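Local coordinates for hypothetical protein RV2626C (Mycobacterium tuberculosis, PDB 1XKF) that is a secreted, zinc-binding CBS-domain protein of unknown biochemical function that forms homodimers and does not seem to bind AMP, at residues Y85-N90 and R106-I111. Numbering follows the deposited sequence.
Sequences YYVDAN and RRVPVI
Val87 pairs with Val110 and Asp88 with Ile111 as parallel bridges, joining the two strands of the beta-alpha-beta unit in the second CBS repeat, whose crossover is helix 93-103. Three backbone bonds set the register. Val87 N donates to Pro109 O (3.1 Å) and Ile111 N to Val87 O (2.9 Å, 169° at the hydrogen). Ala89 N reaches Ile111 O only weakly, its angle having dropped to 129° where the strand ends. There Asp88, its CG anti to the backbone N, accepts from Asn90 N through OD2, from above the carboxylate plane, closing an Asx turn.

Side chains divide between two faces. On one, Val87 CG2 meets Val110 CG2 at 4.0 Å, and Val110 CG1 presses tightly on Ala89 CA; Met96 and Val99 of helix 93-103 and Ala10 of helix 10-13 also pack on Val87. On the other, the Ile111 side chain runs back along its strand, with CG1 beside its own N (chi1 -75°), to put CD1 against Tyr86 CB (3.4 Å). Leu51 of strand 50-56, in the first repeat, touches Tyr86, Pro109 and Ile111.

Before the first bridge, the Tyr85 side chain crosses that of Pro109 at about a right angle, CE1 lying 3.9 Å from Pro109 CD. A water in the ring plane links Tyr85 OH to Arg107 O, to which it donates, while the ring stacks on His103, a probable zinc ligand. Backbone pairing, proline contact and water bridge together imply a defined position for the aromatic ring beside that histidine.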
loop_
_atom_site.group_PDB
_atom_site.type_symbol
_atom_site.label_atom_id
_atom_site.label_comp_id
_atom_site.label_asym_id
_atom_site.label_seq_id
_atom_site.Cartn_x
_atom_site.Cartn_y
_atom_site.Cartn_z
ATOM N N TYR B 85 4.694 16.771 -3.745
ATOM C CA TYR B 85 4.338 17.573 -2.582
ATOM C C TYR B 85 5.525 17.507 -1.639
ATOM O O TYR B 85 6.285 16.541 -1.662
ATOM C CB TYR B 85 3.089 17.010 -1.908
ATOM C CG TYR B 85 3.142 15.524 -1.673
ATOM C CD1 TYR B 85 3.866 14.985 -0.609
ATOM C CD2 TYR B 85 2.483 14.647 -2.531
ATOM C CE1 TYR B 85 3.930 13.607 -0.406
ATOM C CE2 TYR B 85 2.541 13.273 -2.339
ATOM C CZ TYR B 85 3.262 12.758 -1.279
ATOM O OH TYR B 85 3.313 11.395 -1.098
ATOM N N TYR B 86 5.678 18.524 -0.803
ATOM C CA TYR B 86 6.814 18.573 0.108
ATOM C C TYR B 86 6.699 19.793 1.002
ATOM O O TYR B 86 5.743 20.561 0.897
ATOM C CB TYR B 86 8.101 18.672 -0.721
ATOM C CG TYR B 86 8.075 19.803 -1.740
ATOM C CD1 TYR B 86 8.304 21.126 -1.353
ATOM C CD2 TYR B 86 7.756 19.555 -3.082
ATOM C CE1 TYR B 86 8.209 22.184 -2.274
ATOM C CE2 TYR B 86 7.657 20.603 -4.012
ATOM C CZ TYR B 86 7.882 21.913 -3.599
ATOM O OH TYR B 86 7.758 22.948 -4.499
ATOM N N VAL B 87 7.670 19.960 1.890
ATOM C CA VAL B 87 7.720 21.128 2.757
ATOM C C VAL B 87 9.159 21.601 2.747
ATOM O O VAL B 87 10.072 20.811 2.489
ATOM C CB VAL B 87 7.326 20.814 4.225
ATOM C CG1 VAL B 87 5.851 20.474 4.306
ATOM C CG2 VAL B 87 8.184 19.677 4.773
ATOM N N ASP B 88 9.360 22.888 3.010
ATOM C CA ASP B 88 10.703 23.439 3.066
ATOM C C ASP B 88 11.292 23.003 4.407
ATOM O O ASP B 88 10.554 22.699 5.348
ATOM C CB ASP B 88 10.663 24.966 3.002
ATOM C CG ASP B 88 12.048 25.581 2.959
ATOM O OD1 ASP B 88 12.689 25.526 1.890
ATOM O OD2 ASP B 88 12.500 26.106 3.998
ATOM N N ALA B 89 12.617 22.971 4.490
ATOM C CA ALA B 89 13.297 22.573 5.715
ATOM C C ALA B 89 12.933 23.485 6.896
ATOM O O ALA B 89 13.105 23.106 8.055
ATOM C CB ALA B 89 14.803 22.587 5.490
ATOM N N ASN B 90 12.428 24.680 6.602
ATOM C CA ASN B 90 12.060 25.619 7.659
ATOM C C ASN B 90 10.573 25.585 8.012
ATOM O O ASN B 90 10.101 26.388 8.822
ATOM C CB ASN B 90 12.447 27.049 7.264
ATOM C CG ASN B 90 13.941 27.214 7.043
ATOM O OD1 ASN B 90 14.757 26.754 7.844
ATOM N ND2 ASN B 90 14.307 27.887 5.956
ATOM N N ARG B 106 0.944 10.383 5.308
ATOM C CA ARG B 106 1.491 10.514 6.661
ATOM C C ARG B 106 3.003 10.667 6.594
ATOM O O ARG B 106 3.699 10.588 7.609
ATOM C CB ARG B 106 1.167 9.266 7.487
ATOM C CG ARG B 106 -0.305 8.942 7.588
ATOM C CD ARG B 106 -0.507 7.666 8.378
ATOM N NE ARG B 106 -1.903 7.242 8.391
ATOM C CZ ARG B 106 -2.344 6.157 9.019
ATOM N NH1 ARG B 106 -1.495 5.387 9.689
ATOM N NH2 ARG B 106 -3.631 5.843 8.979
ATOM N N ARG B 107 3.505 10.885 5.386
ATOM C CA ARG B 107 4.936 11.030 5.159
ATOM C C ARG B 107 5.133 12.116 4.111
ATOM O O ARG B 107 4.400 12.169 3.126
ATOM C CB ARG B 107 5.484 9.691 4.665
ATOM C CG ARG B 107 6.926 9.679 4.209
ATOM C CD ARG B 107 7.240 8.311 3.630
ATOM N NE ARG B 107 6.998 7.251 4.605
ATOM C CZ ARG B 107 7.943 6.687 5.348
ATOM N NH1 ARG B 107 9.208 7.072 5.225
ATOM N NH2 ARG B 107 7.624 5.746 6.229
ATOM N N VAL B 108 6.111 12.991 4.324
ATOM C CA VAL B 108 6.366 14.064 3.375
ATOM C C VAL B 108 7.850 14.378 3.216
ATOM O O VAL B 108 8.603 14.422 4.195
ATOM C CB VAL B 108 5.632 15.359 3.797
ATOM C CG1 VAL B 108 5.983 16.494 2.857
ATOM C CG2 VAL B 108 4.132 15.128 3.781
ATOM N N PRO B 109 8.298 14.566 1.967
ATOM C CA PRO B 109 9.706 14.883 1.743
ATOM C C PRO B 109 10.011 16.326 2.146
ATOM O O PRO B 109 9.144 17.202 2.075
ATOM C CB PRO B 109 9.884 14.629 0.247
ATOM C CG PRO B 109 8.529 14.881 -0.316
ATOM C CD PRO B 109 7.617 14.251 0.698
ATOM N N VAL B 110 11.242 16.558 2.589
ATOM C CA VAL B 110 11.684 17.883 3.002
ATOM C C VAL B 110 12.741 18.371 2.017
ATOM O O VAL B 110 13.705 17.658 1.722
ATOM C CB VAL B 110 12.295 17.851 4.412
ATOM C CG1 VAL B 110 12.657 19.262 4.860
ATOM C CG2 VAL B 110 11.315 17.207 5.383
ATOM N N ILE B 111 12.553 19.586 1.516
ATOM C CA ILE B 111 13.469 20.170 0.551
ATOM C C ILE B 111 14.140 21.430 1.078
ATOM O O ILE B 111 13.620 22.113 1.961
ATOM C CB ILE B 111 12.726 20.516 -0.773
ATOM C CG1 ILE B 111 12.452 19.237 -1.574
ATOM C CG2 ILE B 111 13.554 21.469 -1.617
ATOM C CD1 ILE B 111 11.521 18.270 -0.898
HETATM O O HOH W 1 4.436 10.151 1.137
#